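Local coordinates for protein split-soret cytochrome C (Desulfovibrio desulfuricans, PDB 1H21) that carries two c-type hemes and a probable [2Fe-2S] cluster per subunit of a homodimer and may take part in electron transfer during sulfate reduction, at residues I149-W154 with K165-R170; K120-N125 with G172-D177; W19-L24 with T188-G193. All blocks are in the same frame, centred on the assembly; numbering follows the deposited sequence.

Contact 1: I149-W154 with K165-R170. With HEC (heme c), chain H.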
loop_
_atom_site.group_PDB
_atom_site.type_symbol
_atom_site.label_atom_id
_atom_site.label_comp_id
_atom_site.label_asym_id
_atom_site.label_seq_id
_atom_site.Cartn_x
_atom_site.Cartn_y
_atom_site.Cartn_z
ATOM N N ILE A 149 -11.613 5.796 -0.740
ATOM C CA ILE A 149 -12.372 6.692 0.122
ATOM C C ILE A 149 -12.066 8.174 -0.094
ATOM O O ILE A 149 -12.960 9.004 -0.124
ATOM C CB ILE A 149 -12.153 6.337 1.589
ATOM C CG1 ILE A 149 -12.628 4.908 1.825
ATOM C CG2 ILE A 149 -12.955 7.271 2.485
ATOM C CD1 ILE A 149 -12.604 4.497 3.241
ATOM N N SER A 150 -10.791 8.493 -0.208
ATOM C CA SER A 150 -10.333 9.856 -0.428
ATOM C C SER A 150 -10.899 10.406 -1.752
ATOM O O SER A 150 -11.615 11.421 -1.766
ATOM C CB SER A 150 -8.790 9.859 -0.444
ATOM O OG SER A 150 -8.235 11.120 -0.763
ATOM N N VAL A 151 -10.611 9.721 -2.856
ATOM C CA VAL A 151 -11.073 10.169 -4.166
ATOM C C VAL A 151 -12.598 10.112 -4.371
ATOM O O VAL A 151 -13.214 11.126 -4.690
ATOM C CB VAL A 151 -10.342 9.409 -5.320
ATOM C CG1 VAL A 151 -10.866 9.870 -6.677
ATOM C CG2 VAL A 151 -8.820 9.635 -5.235
ATOM N N SER A 152 -13.200 8.941 -4.177
ATOM C CA SER A 152 -14.641 8.771 -4.364
ATOM C C SER A 152 -15.515 9.788 -3.620
ATOM O O SER A 152 -16.444 10.347 -4.207
ATOM C CB SER A 152 -15.052 7.336 -4.023
ATOM O OG SER A 152 -14.295 6.422 -4.799
ATOM N N LYS A 153 -15.203 10.048 -2.350
ATOM C CA LYS A 153 -15.948 11.006 -1.525
ATOM C C LYS A 153 -15.842 12.421 -2.132
ATOM O O LYS A 153 -16.849 13.087 -2.393
ATOM C CB LYS A 153 -15.381 10.984 -0.109
ATOM C CG LYS A 153 -16.242 11.634 0.938
ATOM C CD LYS A 153 -15.535 11.593 2.260
ATOM C CE LYS A 153 -16.315 12.368 3.278
ATOM N NZ LYS A 153 -15.552 12.462 4.553
ATOM N N TRP A 154 -14.621 12.842 -2.430
ATOM C CA TRP A 154 -14.386 14.156 -3.022
ATOM C C TRP A 154 -15.145 14.353 -4.353
ATOM O O TRP A 154 -15.780 15.389 -4.555
ATOM C CB TRP A 154 -12.876 14.350 -3.210
ATOM C CG TRP A 154 -12.446 15.662 -3.809
ATOM C CD1 TRP A 154 -12.096 16.806 -3.133
ATOM C CD2 TRP A 154 -12.223 15.937 -5.201
ATOM N NE1 TRP A 154 -11.658 17.759 -4.019
ATOM C CE2 TRP A 154 -11.723 17.255 -5.292
ATOM C CE3 TRP A 154 -12.386 15.186 -6.379
ATOM C CZ2 TRP A 154 -11.382 17.847 -6.518
ATOM C CZ3 TRP A 154 -12.047 15.769 -7.596
ATOM C CH2 TRP A 154 -11.549 17.090 -7.656
ATOM N N LYS A 165 -10.315 15.776 -15.699
ATOM C CA LYS A 165 -8.938 16.284 -15.674
ATOM C C LYS A 165 -8.679 16.897 -14.310
ATOM O O LYS A 165 -7.539 16.988 -13.848
ATOM C CB LYS A 165 -8.726 17.336 -16.756
ATOM C CG LYS A 165 -8.473 16.749 -18.122
ATOM C CD LYS A 165 -7.541 17.648 -18.923
ATOM C CE LYS A 165 -7.203 17.030 -20.272
ATOM N NZ LYS A 165 -6.049 17.720 -20.915
ATOM N N GLN A 166 -9.761 17.310 -13.666
ATOM C CA GLN A 166 -9.688 17.908 -12.351
ATOM C C GLN A 166 -9.219 16.955 -11.289
ATOM O O GLN A 166 -8.376 17.308 -10.484
ATOM C CB GLN A 166 -11.053 18.454 -11.939
ATOM C CG GLN A 166 -11.435 19.795 -12.513
ATOM C CD GLN A 166 -12.909 19.880 -12.675
ATOM O OE1 GLN A 166 -13.476 19.212 -13.549
ATOM N NE2 GLN A 166 -13.568 20.627 -11.798
ATOM N N ARG A 167 -9.761 15.745 -11.268
ATOM C CA ARG A 167 -9.350 14.834 -10.217
ATOM C C ARG A 167 -7.930 14.321 -10.422
ATOM O O ARG A 167 -7.236 13.996 -9.451
ATOM C CB ARG A 167 -10.399 13.741 -9.937
ATOM C CG ARG A 167 -10.259 12.474 -10.703
ATOM C CD ARG A 167 -9.414 11.427 -9.982
ATOM N NE ARG A 167 -8.619 10.720 -10.983
ATOM C CZ ARG A 167 -7.355 10.345 -10.822
ATOM N NH1 ARG A 167 -6.722 10.576 -9.671
ATOM N NH2 ARG A 167 -6.682 9.874 -11.859
ATOM N N SER A 168 -7.475 14.275 -11.670
ATOM C CA SER A 168 -6.110 13.855 -11.921
ATOM C C SER A 168 -5.198 15.047 -11.569
ATOM O O SER A 168 -4.046 14.864 -11.193
ATOM C CB SER A 168 -5.919 13.414 -13.367
ATOM O OG SER A 168 -5.890 14.513 -14.249
ATOM N N GLU A 169 -5.725 16.268 -11.690
ATOM C CA GLU A 169 -4.971 17.462 -11.325
ATOM C C GLU A 169 -4.901 17.429 -9.803
ATOM O O GLU A 169 -3.844 17.625 -9.213
ATOM C CB GLU A 169 -5.700 18.727 -11.792
ATOM C CG GLU A 169 -5.023 20.049 -11.396
ATOM C CD GLU A 169 -3.647 20.261 -12.028
ATOM O OE1 GLU A 169 -3.463 19.956 -13.220
ATOM O OE2 GLU A 169 -2.747 20.774 -11.326
ATOM N N ARG A 170 -6.028 17.124 -9.171
ATOM C CA ARG A 170 -6.110 17.033 -7.717
ATOM C C ARG A 170 -5.110 16.029 -7.151
ATOM O O ARG A 170 -4.374 16.355 -6.217
ATOM C CB ARG A 170 -7.516 16.618 -7.270
ATOM C CG ARG A 170 -7.645 16.365 -5.765
ATOM C CD ARG A 170 -8.745 15.365 -5.496
ATOM N NE ARG A 170 -8.926 15.028 -4.084
ATOM C CZ ARG A 170 -8.674 13.823 -3.575
ATOM N NH1 ARG A 170 -8.213 12.843 -4.357
ATOM N NH2 ARG A 170 -8.924 13.580 -2.292
HETATM FE FE HEC H . -16.878 2.632 -1.603
HETATM C CHA HEC H . -17.396 5.857 -0.872
HETATM C CHB HEC H . -18.659 2.987 -4.543
HETATM C CHC HEC H . -15.799 -0.428 -2.620
HETATM C CHD HEC H . -15.838 1.984 1.530
HETATM N NA HEC H . -17.867 4.119 -2.444
HETATM C C1A HEC H . -17.833 5.441 -2.079
HETATM C C2A HEC H . -18.437 6.317 -3.067
HETATM C C3A HEC H . -18.944 5.469 -4.057
HETATM C C4A HEC H . -18.579 4.101 -3.653
HETATM C CMA HEC H . -19.650 5.845 -5.362
HETATM C CAA HEC H . -18.554 7.852 -3.002
HETATM C CBA HEC H . -19.848 8.358 -2.362
HETATM C CGA HEC H . -19.805 8.483 -0.845
HETATM O O1A HEC H . -20.712 7.969 -0.158
HETATM O O2A HEC H . -18.880 9.142 -0.337
HETATM N NB HEC H . -17.221 1.484 -3.226
HETATM C C1B HEC H . -18.014 1.763 -4.338
HETATM C C2B HEC H . -17.910 0.706 -5.366
HETATM C C3B HEC H . -16.984 -0.192 -4.859
HETATM C C4B HEC H . -16.615 0.278 -3.523
HETATM C CMB HEC H . -18.695 0.589 -6.697
HETATM C CAB HEC H . -16.507 -1.349 -5.499
HETATM C CBB HEC H . -15.838 -1.261 -6.795
HETATM N NC HEC H . -15.901 1.158 -0.709
HETATM C C1C HEC H . -15.478 -0.025 -1.303
HETATM C C2C HEC H . -14.730 -0.817 -0.341
HETATM C C3C HEC H . -14.701 -0.136 0.884
HETATM C C4C HEC H . -15.480 1.057 0.608
HETATM C CMC HEC H . -14.175 -2.228 -0.640
HETATM C CAC HEC H . -14.215 -0.615 2.130
HETATM C CBC HEC H . -12.802 -0.934 2.459
HETATM N ND HEC H . -16.792 3.683 -0.017
HETATM C C1D HEC H . -16.457 3.233 1.240
HETATM C C2D HEC H . -16.469 4.334 2.173
HETATM C C3D HEC H . -16.789 5.458 1.518
HETATM C C4D HEC H . -16.979 5.037 0.135
HETATM C CMD HEC H . -16.121 4.240 3.634
HETATM C CAD HEC H . -16.925 6.859 2.141
HETATM C CBD HEC H . -18.355 7.157 2.566
HETATM C CGD HEC H . -18.514 8.555 3.149
HETATM O O1D HEC H . -18.529 9.545 2.371
HETATM O O2D HEC H . -18.609 8.656 4.398
#
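R170 lies over one face of the W154 indole, and this pairing carries the contact. Its CD stands 3.5 Å from the centroid of the six-membered ring and 10° off the ring normal, a CH-pi contact over the centre. Farther out, CZ is 4.5 Å from the centroid of the five-membered ring, a cation-pi geometry in which guanidinium and indole are tilted rather than coplanar. The two side chains slide past each other in opposite directions. R170 is extended from CG to NE, which brings its CD over the indole. The guanidinium thus arrives at helix 147-158, where NH2 donates to S150 OG at 3.0 Å; the bond is nearly straight (166°), with the oxygen in the guanidinium plane. Beside it, V151 CG2 packs 3.4 Å from R170 NH1. R167 CB meets the indole at CZ3, 3.5 Å away.

In the second shell, the hydroxyl of Y116 also hydrogen-bonds S150 OG, and W154 NE1 is held by the carbonyl of P138. The axes of segments 149-154 and 165-170 approach to 11.6 Å, at 142°, a gap bridged by these long side chains. I149, S152 and K153 line a heme c pocket; I149 CD1 touches the heme methyl CMD at 3.5 Å. The R167 side chain is next to C171 and that of V151 near C147, both inferred ligands of the probable [2Fe-2S] cluster. The buried arginine gives one NH2 hydrogen to a hydroxyl and sets its cationic group over an aromatic face, which probably stabilises the charge.

Contact 2: K120-N125 with G172-D177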
loop_
_atom_site.group_PDB
_atom_site.type_symbol
_atom_site.label_atom_id
_atom_site.label_comp_id
_atom_site.label_asym_id
_atom_site.label_seq_id
_atom_site.Cartn_x
_atom_site.Cartn_y
_atom_site.Cartn_z
ATOM N N LYS A 120 -7.405 19.623 5.281
ATOM C CA LYS A 120 -8.191 19.905 4.083
ATOM C C LYS A 120 -7.153 20.106 3.007
ATOM O O LYS A 120 -6.294 20.977 3.132
ATOM C CB LYS A 120 -9.009 21.178 4.239
ATOM C CG LYS A 120 -10.059 21.116 5.312
ATOM C CD LYS A 120 -11.077 22.193 5.065
ATOM C CE LYS A 120 -12.110 22.192 6.154
ATOM N NZ LYS A 120 -13.340 22.913 5.715
ATOM N N LEU A 121 -7.204 19.257 1.989
ATOM C CA LEU A 121 -6.252 19.284 0.878
ATOM C C LEU A 121 -7.015 19.295 -0.458
ATOM O O LEU A 121 -8.239 19.062 -0.490
ATOM C CB LEU A 121 -5.346 18.040 0.958
ATOM C CG LEU A 121 -4.636 17.758 2.291
ATOM C CD1 LEU A 121 -4.259 16.295 2.388
ATOM C CD2 LEU A 121 -3.412 18.657 2.454
ATOM N N PRO A 122 -6.332 19.655 -1.564
ATOM C CA PRO A 122 -4.922 20.038 -1.651
ATOM C C PRO A 122 -4.679 21.470 -1.170
ATOM O O PRO A 122 -5.604 22.272 -1.026
ATOM C CB PRO A 122 -4.653 19.937 -3.143
ATOM C CG PRO A 122 -5.937 20.434 -3.715
ATOM C CD PRO A 122 -6.938 19.638 -2.909
ATOM N N ILE A 123 -3.417 21.766 -0.927
ATOM C CA ILE A 123 -2.976 23.076 -0.488
ATOM C C ILE A 123 -2.071 23.615 -1.607
ATOM O O ILE A 123 -2.189 24.773 -2.017
ATOM C CB ILE A 123 -2.200 22.945 0.843
ATOM C CG1 ILE A 123 -3.175 22.583 1.966
ATOM C CG2 ILE A 123 -1.429 24.206 1.152
ATOM C CD1 ILE A 123 -2.508 22.283 3.326
ATOM N N PHE A 124 -1.223 22.739 -2.144
ATOM C CA PHE A 124 -0.286 23.074 -3.217
ATOM C C PHE A 124 -1.003 23.546 -4.473
ATOM O O PHE A 124 -2.086 23.051 -4.819
ATOM C CB PHE A 124 0.593 21.850 -3.552
ATOM C CG PHE A 124 1.568 22.067 -4.695
ATOM C CD1 PHE A 124 2.852 22.537 -4.458
ATOM C CD2 PHE A 124 1.214 21.739 -6.004
ATOM C CE1 PHE A 124 3.772 22.673 -5.511
ATOM C CE2 PHE A 124 2.120 21.870 -7.061
ATOM C CZ PHE A 124 3.401 22.337 -6.819
ATOM N N ASN A 125 -0.383 24.501 -5.154
ATOM C CA ASN A 125 -0.915 25.062 -6.399
ATOM C C ASN A 125 0.306 25.268 -7.313
ATOM O O ASN A 125 1.255 25.965 -6.939
ATOM C CB ASN A 125 -1.605 26.403 -6.111
ATOM C CG ASN A 125 -2.508 26.848 -7.246
ATOM O OD1 ASN A 125 -2.210 26.627 -8.436
ATOM N ND2 ASN A 125 -3.637 27.456 -6.886
ATOM N N GLY A 172 -2.485 15.007 -8.432
ATOM C CA GLY A 172 -1.147 15.502 -8.722
ATOM C C GLY A 172 -0.688 16.488 -7.663
ATOM O O GLY A 172 0.476 16.470 -7.249
ATOM N N ARG A 173 -1.603 17.342 -7.207
ATOM C CA ARG A 173 -1.287 18.328 -6.185
ATOM C C ARG A 173 -1.151 17.659 -4.831
ATOM O O ARG A 173 -0.287 18.038 -4.038
ATOM C CB ARG A 173 -2.357 19.420 -6.143
ATOM C CG ARG A 173 -2.518 20.140 -7.491
ATOM C CD ARG A 173 -3.582 21.245 -7.482
ATOM N NE ARG A 173 -3.826 21.760 -8.838
ATOM C CZ ARG A 173 -4.385 22.938 -9.125
ATOM N NH1 ARG A 173 -4.774 23.755 -8.147
ATOM N NH2 ARG A 173 -4.578 23.281 -10.401
ATOM N N LEU A 174 -1.977 16.647 -4.574
ATOM C CA LEU A 174 -1.915 15.927 -3.309
ATOM C C LEU A 174 -0.555 15.273 -3.183
ATOM O O LEU A 174 0.019 15.220 -2.093
ATOM C CB LEU A 174 -3.001 14.865 -3.221
ATOM C CG LEU A 174 -4.450 15.331 -3.055
ATOM C CD1 LEU A 174 -5.336 14.097 -2.903
ATOM C CD2 LEU A 174 -4.588 16.234 -1.847
ATOM N N THR A 175 -0.024 14.795 -4.300
ATOM C CA THR A 175 1.305 14.185 -4.288
ATOM C C THR A 175 2.328 15.180 -3.699
ATOM O O THR A 175 3.171 14.815 -2.874
ATOM C CB THR A 175 1.738 13.763 -5.703
ATOM O OG1 THR A 175 0.837 12.765 -6.192
ATOM C CG2 THR A 175 3.107 13.176 -5.676
ATOM N N ALA A 176 2.168 16.453 -4.069
ATOM C CA ALA A 176 3.026 17.551 -3.633
ATOM C C ALA A 176 2.853 17.842 -2.165
ATOM O O ALA A 176 3.833 17.935 -1.442
ATOM C CB ALA A 176 2.719 18.773 -4.430
ATOM N N ASP A 177 1.610 17.955 -1.717
ATOM C CA ASP A 177 1.343 18.206 -0.309
ATOM C C ASP A 177 1.935 17.109 0.576
ATOM O O ASP A 177 2.427 17.384 1.672
ATOM C CB ASP A 177 -0.163 18.256 -0.039
ATOM C CG ASP A 177 -0.859 19.430 -0.705
ATOM O OD1 ASP A 177 -0.318 20.560 -0.720
ATOM O OD2 ASP A 177 -1.995 19.239 -1.181
HETATM O O HOH W 1 -4.622 23.694 -5.473
#
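D177 projects from helix 165-192 into the concave backbone of 120-125, where its carboxylate is gripped by two successive peptide N-H groups. I123 N donates to OD2 at 2.9 Å, on the syn side but 27° out of the carboxylate plane, and F124 N donates to the syn lone pair of OD1 at 2.8 Å. A weak third bond joins I123 N to OD1. The peptide bond before P122, at the edge of this hollow, is cis, and P122 CB lies 3.4 Å from D177 OD2.

On the helix side, the methyl of A176 is the bump under the F124 ring: CB sits 3.7 Å from the centroid and 19° off the normal, shifted toward the rim. F124 CG is anti to the backbone N (chi1 178°), which places CG 3.5 Å from A176 CB, while Y34 of helix 26-38 meets the ring as well. At the other end, L174 CD2 pushes against L121 CB (3.4 Å) and P122. R173 runs past F124 O, its CD 3.5 Å from that oxygen, and one water bridges F124 O to R173 NH1; R173 NE forms a salt bridge with E169.

The loop after helix 102-118 is thus bound to the first half of helix 165-192 by two peptide dipoles pointing at one buried carboxylate, which would probably favour its ionised form.

Contact 3: W19-L24 with T188-G193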
loop_
_atom_site.group_PDB
_atom_site.type_symbol
_atom_site.label_atom_id
_atom_site.label_comp_id
_atom_site.label_asym_id
_atom_site.label_seq_id
_atom_site.Cartn_x
_atom_site.Cartn_y
_atom_site.Cartn_z
ATOM N N TRP A 19 21.418 3.855 4.877
ATOM C CA TRP A 19 21.645 5.031 4.051
ATOM C C TRP A 19 21.770 6.266 4.970
ATOM O O TRP A 19 21.221 6.278 6.091
ATOM C CB TRP A 19 20.476 5.214 3.086
ATOM C CG TRP A 19 20.433 4.228 1.940
ATOM C CD1 TRP A 19 21.161 3.069 1.817
ATOM C CD2 TRP A 19 19.715 4.385 0.698
ATOM N NE1 TRP A 19 20.963 2.518 0.563
ATOM C CE2 TRP A 19 20.085 3.305 -0.141
ATOM C CE3 TRP A 19 18.813 5.340 0.210
ATOM C CZ2 TRP A 19 19.584 3.159 -1.446
ATOM C CZ3 TRP A 19 18.312 5.192 -1.091
ATOM C CH2 TRP A 19 18.704 4.112 -1.901
ATOM N N LYS A 20 22.487 7.290 4.505
ATOM C CA LYS A 20 22.665 8.529 5.266
ATOM C C LYS A 20 21.562 9.532 4.913
ATOM O O LYS A 20 21.405 9.917 3.754
ATOM C CB LYS A 20 24.062 9.132 5.011
ATOM C CG LYS A 20 24.275 10.564 5.543
ATOM C CD LYS A 20 25.728 10.814 5.959
ATOM C CE LYS A 20 26.049 10.021 7.231
ATOM N NZ LYS A 20 27.349 10.372 7.888
ATOM N N PRO A 21 20.732 9.902 5.896
ATOM C CA PRO A 21 19.669 10.866 5.588
ATOM C C PRO A 21 20.269 12.252 5.344
ATOM O O PRO A 21 21.356 12.552 5.831
ATOM C CB PRO A 21 18.802 10.828 6.848
ATOM C CG PRO A 21 19.795 10.475 7.932
ATOM C CD PRO A 21 20.631 9.416 7.284
ATOM N N HIS A 22 19.607 13.056 4.521
ATOM C CA HIS A 22 20.071 14.402 4.222
ATOM C C HIS A 22 18.849 15.293 4.364
ATOM O O HIS A 22 17.765 14.876 3.995
ATOM C CB HIS A 22 20.563 14.499 2.771
ATOM C CG HIS A 22 21.778 13.677 2.470
ATOM N ND1 HIS A 22 23.057 14.083 2.792
ATOM C CD2 HIS A 22 21.915 12.488 1.840
ATOM C CE1 HIS A 22 23.924 13.180 2.376
ATOM N NE2 HIS A 22 23.256 12.201 1.791
ATOM N N LYS A 23 18.987 16.463 4.981
ATOM C CA LYS A 23 17.852 17.385 5.087
ATOM C C LYS A 23 17.348 17.742 3.679
ATOM O O LYS A 23 18.123 17.756 2.704
ATOM C CB LYS A 23 18.238 18.668 5.834
ATOM C CG LYS A 23 18.245 18.514 7.332
ATOM C CD LYS A 23 17.873 19.807 7.997
ATOM C CE LYS A 23 17.599 19.545 9.460
ATOM N NZ LYS A 23 17.159 20.790 10.133
ATOM N N LEU A 24 16.065 18.067 3.574
ATOM C CA LEU A 24 15.492 18.386 2.278
ATOM C C LEU A 24 14.854 19.767 2.259
ATOM O O LEU A 24 14.647 20.378 3.303
ATOM C CB LEU A 24 14.407 17.348 1.946
ATOM C CG LEU A 24 14.736 15.850 2.029
ATOM C CD1 LEU A 24 13.538 15.062 2.585
ATOM C CD2 LEU A 24 15.199 15.323 0.663
ATOM N N THR A 188 12.613 17.064 10.576
ATOM C CA THR A 188 12.432 17.019 12.014
ATOM C C THR A 188 13.048 15.757 12.630
ATOM O O THR A 188 13.611 15.815 13.721
ATOM C CB THR A 188 10.934 17.198 12.362
ATOM O OG1 THR A 188 10.474 18.406 11.744
ATOM C CG2 THR A 188 10.694 17.291 13.870
ATOM N N LYS A 189 12.992 14.634 11.921
ATOM C CA LYS A 189 13.572 13.380 12.434
ATOM C C LYS A 189 15.106 13.500 12.544
ATOM O O LYS A 189 15.722 13.104 13.546
ATOM C CB LYS A 189 13.202 12.195 11.515
ATOM C CG LYS A 189 13.884 10.864 11.846
ATOM C CD LYS A 189 13.579 10.426 13.271
ATOM C CE LYS A 189 14.155 9.056 13.546
ATOM N NZ LYS A 189 13.861 8.575 14.913
ATOM N N ILE A 190 15.710 14.032 11.493
ATOM C CA ILE A 190 17.143 14.216 11.469
ATOM C C ILE A 190 17.556 15.091 12.657
ATOM O O ILE A 190 18.581 14.812 13.298
ATOM C CB ILE A 190 17.619 14.868 10.143
ATOM C CG1 ILE A 190 17.337 13.946 8.943
ATOM C CG2 ILE A 190 19.097 15.153 10.215
ATOM C CD1 ILE A 190 17.857 14.466 7.579
ATOM N N ASP A 191 16.759 16.131 12.955
ATOM C CA ASP A 191 17.033 17.050 14.076
ATOM C C ASP A 191 16.822 16.456 15.451
ATOM O O ASP A 191 17.724 16.477 16.293
ATOM C CB ASP A 191 16.190 18.321 13.979
ATOM C CG ASP A 191 16.633 19.245 12.851
ATOM O OD1 ASP A 191 17.818 19.170 12.411
ATOM O OD2 ASP A 191 15.785 20.049 12.383
ATOM N N GLN A 192 15.637 15.907 15.684
ATOM C CA GLN A 192 15.320 15.331 16.984
ATOM C C GLN A 192 15.839 13.919 17.263
ATOM O O GLN A 192 15.547 13.362 18.323
ATOM C CB GLN A 192 13.823 15.405 17.246
ATOM C CG GLN A 192 13.268 16.811 17.212
ATOM C CD GLN A 192 11.744 16.858 17.316
ATOM O OE1 GLN A 192 11.048 15.817 17.315
ATOM N NE2 GLN A 192 11.211 18.078 17.393
ATOM N N GLY A 193 16.572 13.329 16.316
ATOM C CA GLY A 193 17.135 11.993 16.504
ATOM C C GLY A 193 16.188 10.935 17.034
ATOM O O GLY A 193 15.093 10.772 16.505
#
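P21, H22 and K23 meet I190 and D191 where the loop leading into helix 26-38 crosses the C-terminal turn of helix 165-192, in the helical, strand-free fold of this cytochrome. The closest CA pair, K23 with I190, is 7.2 Å apart, and just 223 Å² is buried between the two segments, so this is a small surface contact.

The apolar part depends on one methyl group. I190 CD1 presses against the backbone of the loop, 3.5 Å from both H22 C and K23 N, and also meets P21 CB at 3.8 Å. I190 CG1 lies anti to the carbonyl carbon (chi1 -64°), and CD1 continues outward from it in an extended arrangement (chi2 -176°), which delivers the methyl to the loop. The K23 side chain crosses this isoleucine obliquely, its CG 4.1 Å from CD1. Elsewhere P21 packs on W100 and on F99 of helix 87-99, while the H22 ring stacks with Y60 of helix 44-60; the loop is thus also held against neighbouring helices.

The polar part is a salt bridge between two exposed side chains. K23 bends at chi2, then runs extended to an ammonium that meets the carboxylate of D191 with the two chains at about a right angle. Being on the surface, the pair is probably weakened by solvent screening. Each of the two residues also touches a crystal neighbour, so lattice packing may influence the conformation seen here. In this bridge, K23 NZ donates to the syn lone pair of D191 OD2 at 2.7 Å, with OD1 as a second, weak acceptor at 2.9 Å.

All three contacts use helix 165-192, sampled at its start by contact 1, just after that by contact 2 and at its end by contact 3. Along the chain they are nested: contact 1 lies inside the loop closed by contact 2, and both lie inside that closed by contact 3. Contacts 1 and 2 adjoin in sequence, their centres about 11 Å apart; contact 3 lies about 32 Å (centre to centre) from contact 1, on the opposite side of the chain's centre. One helix therefore connects the heme-lining helix 147-158, the loop after helix 102-118 and the N-terminal loop, spanning from the heme side to the far surface.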